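One contact in two related proteins. Structure 1 is DtpA from Streptomyces lividans, which binds haem and, as a peroxidase of the dye-decolorizing type, probably oxidises organic substrates with hydrogen peroxide: PDB 5MAP (chain A, 1.49 Å), residues Val33-Ala38 and Ala151-Arg156. Structure 2 is Dye-decolorizing peroxidase Tfu_3078 from Thermobifida fusca: PDB 5FW4 (chain B, 1.80 Å), residues Ile85-Ala90 and Asp209-Arg214. One frame, after least-squares fit of the local backbone (RMSD 0.69 Å); residues are numbered along the deposited sequences.

Structure 1 (5MAP); sequences VAFDLA and AAARVR.
F35 rests its ring beside V155 and A153 where strand 29-37 runs antiparallel to strand 153-162, an edge strand of the N-terminal sheet within this chain, in the ferredoxin-like half of the DyP fold. With CG anti to its carbonyl carbon (chi1 -66°), the ring brings CE2 within 3.6 Å of V155 CG2, while F35 CB is 4.0 Å from A153 CB. V33 CG2 lies 4.2 Å from V155 CG1; helix 135-149 covers this tight, buried face. D36 and R154 exchange backbone bonds, D36 N to R154 O at 2.9 Å. The other face is looser and more solvent-accessible. There R156 NH1 donates to D36 OD1 (3.1 Å) from the syn side, its guanidinium turned 83° from the carboxylate. D125 N also bonds D36 OD1. R154 bends at chi3, and its NH2 bonds A312 O of the second subunit.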
loop_
_atom_site.group_PDB
_atom_site.type_symbol
_atom_site.label_atom_id
_atom_site.label_comp_id
_atom_site.label_asym_id
_atom_site.label_seq_id
_atom_site.Cartn_x
_atom_site.Cartn_y
_atom_site.Cartn_z
ATOM N N VAL A 33 -5.617 3.999 -12.447
ATOM C CA VAL A 33 -5.288 5.303 -12.998
ATOM C C VAL A 33 -6.198 5.603 -14.188
ATOM O O VAL A 33 -6.521 4.720 -14.954
ATOM C CB VAL A 33 -3.773 5.383 -13.298
ATOM C CG1 VAL A 33 -3.345 4.237 -14.174
ATOM C CG2 VAL A 33 -3.290 6.742 -13.744
ATOM N N ALA A 34 -6.607 6.856 -14.286
ATOM C CA ALA A 34 -7.306 7.403 -15.464
ATOM C C ALA A 34 -6.471 8.497 -16.065
ATOM O O ALA A 34 -5.794 9.221 -15.334
ATOM C CB ALA A 34 -8.669 7.935 -15.051
ATOM N N PHE A 35 -6.431 8.525 -17.420
ATOM C CA PHE A 35 -5.725 9.500 -18.225
ATOM C C PHE A 35 -6.726 10.245 -19.090
ATOM O O PHE A 35 -7.718 9.649 -19.531
ATOM C CB PHE A 35 -4.665 8.826 -19.135
ATOM C CG PHE A 35 -3.530 8.199 -18.394
ATOM C CD1 PHE A 35 -3.624 6.845 -17.981
ATOM C CD2 PHE A 35 -2.364 8.879 -18.134
ATOM C CE1 PHE A 35 -2.593 6.258 -17.324
ATOM C CE2 PHE A 35 -1.356 8.297 -17.365
ATOM C CZ PHE A 35 -1.463 6.972 -17.000
ATOM N N ASP A 36 -6.464 11.517 -19.328
ATOM C CA ASP A 36 -7.192 12.258 -20.342
ATOM C C ASP A 36 -6.198 12.541 -21.428
ATOM O O ASP A 36 -5.072 12.902 -21.192
ATOM C CB ASP A 36 -7.755 13.539 -19.752
ATOM C CG ASP A 36 -8.970 13.284 -18.960
ATOM O OD1 ASP A 36 -9.649 12.233 -19.095
ATOM O OD2 ASP A 36 -9.227 14.113 -18.108
ATOM N N LEU A 37 -6.653 12.406 -22.652
ATOM C CA LEU A 37 -5.878 12.782 -23.810
ATOM C C LEU A 37 -5.522 14.278 -23.823
ATOM O O LEU A 37 -6.361 15.145 -23.546
ATOM C CB LEU A 37 -6.641 12.363 -25.061
ATOM C CG LEU A 37 -6.712 10.836 -25.369
ATOM C CD1 LEU A 37 -7.736 10.581 -26.436
ATOM C CD2 LEU A 37 -5.364 10.248 -25.795
ATOM N N ALA A 38 -4.284 14.579 -24.202
ATOM C CA ALA A 38 -3.876 15.997 -24.342
ATOM C C ALA A 38 -4.636 16.689 -25.448
ATOM O O ALA A 38 -5.159 16.049 -26.353
ATOM C CB ALA A 38 -2.409 16.068 -24.657
ATOM N N ALA A 151 3.425 13.481 -22.899
ATOM C CA ALA A 151 2.648 14.711 -23.034
ATOM C C ALA A 151 1.306 14.421 -23.727
ATOM O O ALA A 151 0.410 15.262 -23.664
ATOM C CB ALA A 151 3.454 15.760 -23.780
ATOM N N ALA A 152 1.156 13.217 -24.309
ATOM C CA ALA A 152 -0.055 12.797 -25.052
ATOM C C ALA A 152 -1.285 12.449 -24.236
ATOM O O ALA A 152 -2.389 12.299 -24.759
ATOM C CB ALA A 152 0.305 11.596 -25.876
ATOM N N ALA A 153 -1.056 12.250 -22.963
ATOM C CA ALA A 153 -2.147 12.129 -22.010
ATOM C C ALA A 153 -1.613 12.510 -20.651
ATOM O O ALA A 153 -0.391 12.402 -20.493
ATOM C CB ALA A 153 -2.691 10.715 -22.045
ATOM N N ARG A 154 -2.485 13.060 -19.779
ATOM C CA ARG A 154 -2.176 13.407 -18.415
ATOM C C ARG A 154 -2.935 12.522 -17.467
ATOM O O ARG A 154 -4.024 12.057 -17.785
ATOM C CB ARG A 154 -2.564 14.876 -18.123
ATOM C CG ARG A 154 -4.063 15.160 -17.938
ATOM C CD ARG A 154 -4.373 16.609 -17.532
ATOM N NE ARG A 154 -4.218 16.846 -16.067
ATOM C CZ ARG A 154 -5.149 16.675 -15.121
ATOM N NH1 ARG A 154 -6.385 16.268 -15.402
ATOM N NH2 ARG A 154 -4.845 16.955 -13.833
ATOM N N VAL A 155 -2.346 12.317 -16.320
ATOM C CA VAL A 155 -3.039 11.674 -15.207
ATOM C C VAL A 155 -4.194 12.544 -14.754
ATOM O O VAL A 155 -4.028 13.695 -14.377
ATOM C CB VAL A 155 -2.138 11.377 -14.037
ATOM C CG1 VAL A 155 -2.968 10.849 -12.875
ATOM C CG2 VAL A 155 -1.075 10.386 -14.475
ATOM N N ARG A 156 -5.381 11.976 -14.832
ATOM C CA ARG A 156 -6.602 12.596 -14.314
ATOM C C ARG A 156 -6.821 12.259 -12.834
ATOM O O ARG A 156 -7.022 13.153 -12.058
ATOM C CB ARG A 156 -7.755 12.133 -15.114
ATOM C CG ARG A 156 -9.071 12.725 -14.734
ATOM C CD ARG A 156 -10.097 12.058 -15.555
ATOM N NE ARG A 156 -11.410 12.498 -15.223
ATOM C CZ ARG A 156 -12.301 13.021 -16.094
ATOM N NH1 ARG A 156 -12.041 13.180 -17.401
ATOM N NH2 ARG A 156 -13.517 13.358 -15.670
#

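Structure 2 (5FW4); sequences IALDLA and DATAVR.
L87 reaches V213 and T211 through one methyl: CD2 is 4.1 Å from V213 CG2 and also touches the threonine, 3.6 Å from T211 OG1. With CG anti to its carbonyl carbon (chi1 -50°), L87 turns CD2 toward V213 and T211. T211 OG1 takes the place between backbone N and carbonyl carbon and hydrogen-bonds A207 O, so this buried hydroxyl has a polar partner. I85 CG2 lies 4.0 Å from V213 CG1, and W363 of the second subunit packs on both residues. This is the tight part. D88 and A212 exchange backbone bonds, D88 N to A212 O at 2.9 Å. The other face is looser and more solvent-accessible. There R214 NH1 donates to D88 OD2 (2.8 Å) from the syn side, its guanidinium turned 64° from the carboxylate; R214 NE bonds C180 O. D183 N also bonds D88 OD1. A212 contributes just a methyl here.

Comparison
Both structures pair the strands in the same antiparallel register, with D36(A) N bonded to R154(A) O and D88(B) N to A212(B) O, and both keep the aspartate-arginine salt bridge, D36(A) with R156(A) and D88(B) with R214(B). The side chains of D36(A) and V155(A) keep their place in D88(B) and V213(B). On the buried face, F35(A) is matched by L87(B). The leucine methyls stand in for the near part of the ring, CD2 of F35(A) and CD2 of L87(B) lying 0.3 Å apart after superposition. CZ of F35(A) has no counterpart in L87(B), whose side chain stops short of the far end of the ring, yet touches on V213(B) and T211(B) remain. A153(A) corresponds to T211(B), which adds OG1 and CG2; the hydroxyl brings a bond to A207(B) O that an alanine side chain cannot make. CG2 of V33(A) and CG2 of I85(B) lie 0.4 Å apart after superposition, and both touch the valine, V155(A) and V213(B). CG1 of V33(A) is absent from I85(B), whose CG1 and CD1 extend into a different region. On the outer face, R154(A) stands against A212(B): everything beyond CB is absent from A212(B), including the touch of NH1 on R156(A) CA, the bond to A312 of the second subunit and a positive charge near D36(A). At the strand end the backbone diverges, the carbonyl O atoms of A38(A) and A90(B) standing 1.7 Å apart.

Structure 2 (5FW4)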
loop_
_atom_site.group_PDB
_atom_site.type_symbol
_atom_site.label_atom_id
_atom_site.label_comp_id
_atom_site.label_asym_id
_atom_site.label_seq_id
_atom_site.Cartn_x
_atom_site.Cartn_y
_atom_site.Cartn_z
ATOM N N ILE B 85 -5.127 4.064 -12.580
ATOM C CA ILE B 85 -4.807 5.400 -13.088
ATOM C C ILE B 85 -5.720 5.689 -14.292
ATOM O O ILE B 85 -5.778 4.919 -15.252
ATOM C CB ILE B 85 -3.348 5.504 -13.547
ATOM C CG1 ILE B 85 -2.393 5.011 -12.466
ATOM C CG2 ILE B 85 -3.027 6.937 -13.990
ATOM C CD1 ILE B 85 -0.995 4.748 -12.986
ATOM N N ALA B 86 -6.488 6.763 -14.176
ATOM C CA ALA B 86 -7.327 7.281 -15.242
ATOM C C ALA B 86 -6.591 8.457 -15.856
ATOM O O ALA B 86 -6.122 9.372 -15.146
ATOM C CB ALA B 86 -8.677 7.730 -14.726
ATOM N N LEU B 87 -6.520 8.435 -17.170
ATOM C CA LEU B 87 -5.887 9.491 -17.927
ATOM C C LEU B 87 -6.765 10.014 -19.067
ATOM O O LEU B 87 -7.541 9.266 -19.669
ATOM C CB LEU B 87 -4.560 8.965 -18.503
ATOM C CG LEU B 87 -3.518 8.256 -17.627
ATOM C CD1 LEU B 87 -3.628 6.758 -17.757
ATOM C CD2 LEU B 87 -2.091 8.669 -18.086
ATOM N N ASP B 88 -6.552 11.285 -19.438
ATOM C CA ASP B 88 -7.214 11.916 -20.551
ATOM C C ASP B 88 -6.137 12.203 -21.572
ATOM O O ASP B 88 -4.953 12.324 -21.201
ATOM C CB ASP B 88 -7.872 13.223 -20.121
ATOM C CG ASP B 88 -9.077 12.979 -19.196
ATOM O OD1 ASP B 88 -9.640 11.902 -19.367
ATOM O OD2 ASP B 88 -9.395 13.828 -18.330
ATOM N N LEU B 89 -6.550 12.292 -22.829
ATOM C CA LEU B 89 -5.668 12.882 -23.860
ATOM C C LEU B 89 -5.257 14.271 -23.386
ATOM O O LEU B 89 -6.052 14.992 -22.795
ATOM C CB LEU B 89 -6.409 12.962 -25.177
ATOM C CG LEU B 89 -6.681 11.655 -25.888
ATOM C CD1 LEU B 89 -7.759 11.852 -26.950
ATOM C CD2 LEU B 89 -5.378 11.146 -26.512
ATOM N N ALA B 90 -4.020 14.682 -23.677
ATOM C CA ALA B 90 -3.560 15.994 -23.301
ATOM C C ALA B 90 -4.516 17.073 -23.830
ATOM O O ALA B 90 -5.095 16.934 -24.890
ATOM C CB ALA B 90 -2.156 16.208 -23.852
ATOM N N ASP B 209 3.520 12.821 -23.373
ATOM C CA ASP B 209 3.239 13.937 -24.266
ATOM C C ASP B 209 1.764 13.920 -24.644
ATOM O O ASP B 209 1.141 14.984 -24.816
ATOM C CB ASP B 209 4.094 13.871 -25.540
ATOM C CG ASP B 209 5.553 14.198 -25.296
ATOM O OD1 ASP B 209 5.875 14.812 -24.253
ATOM O OD2 ASP B 209 6.395 13.859 -26.172
ATOM N N ALA B 210 1.204 12.716 -24.724
ATOM C CA ALA B 210 -0.101 12.507 -25.318
ATOM C C ALA B 210 -1.264 12.502 -24.303
ATOM O O ALA B 210 -2.433 12.592 -24.700
ATOM C CB ALA B 210 -0.074 11.175 -26.053
ATOM N N THR B 211 -0.940 12.378 -23.023
ATOM C CA THR B 211 -1.978 12.139 -21.994
ATOM C C THR B 211 -1.642 12.873 -20.719
ATOM O O THR B 211 -0.486 13.331 -20.537
ATOM C CB THR B 211 -2.071 10.647 -21.670
ATOM O OG1 THR B 211 -0.839 10.187 -21.102
ATOM C CG2 THR B 211 -2.452 9.802 -22.899
ATOM N N ALA B 212 -2.637 12.974 -19.819
ATOM C CA ALA B 212 -2.471 13.610 -18.536
ATOM C C ALA B 212 -3.280 12.807 -17.539
ATOM O O ALA B 212 -4.338 12.361 -17.913
ATOM C CB ALA B 212 -3.019 15.026 -18.566
ATOM N N VAL B 213 -2.776 12.655 -16.315
ATOM C CA VAL B 213 -3.543 11.909 -15.276
ATOM C C VAL B 213 -4.740 12.705 -14.864
ATOM O O VAL B 213 -4.653 13.899 -14.612
ATOM C CB VAL B 213 -2.676 11.504 -14.071
ATOM C CG1 VAL B 213 -3.491 10.804 -12.988
ATOM C CG2 VAL B 213 -1.635 10.503 -14.499
ATOM N N ARG B 214 -5.885 12.022 -14.776
ATOM C CA ARG B 214 -7.140 12.640 -14.431
ATOM C C ARG B 214 -7.424 12.325 -12.953
ATOM O O ARG B 214 -7.634 13.244 -12.157
ATOM C CB ARG B 214 -8.261 12.111 -15.293
ATOM C CG ARG B 214 -9.639 12.665 -14.919
ATOM C CD ARG B 214 -10.693 11.947 -15.736
ATOM N NE ARG B 214 -12.030 12.470 -15.519
ATOM C CZ ARG B 214 -12.542 13.542 -16.127
ATOM N NH1 ARG B 214 -11.835 14.247 -17.023
ATOM N NH2 ARG B 214 -13.785 13.926 -15.852
#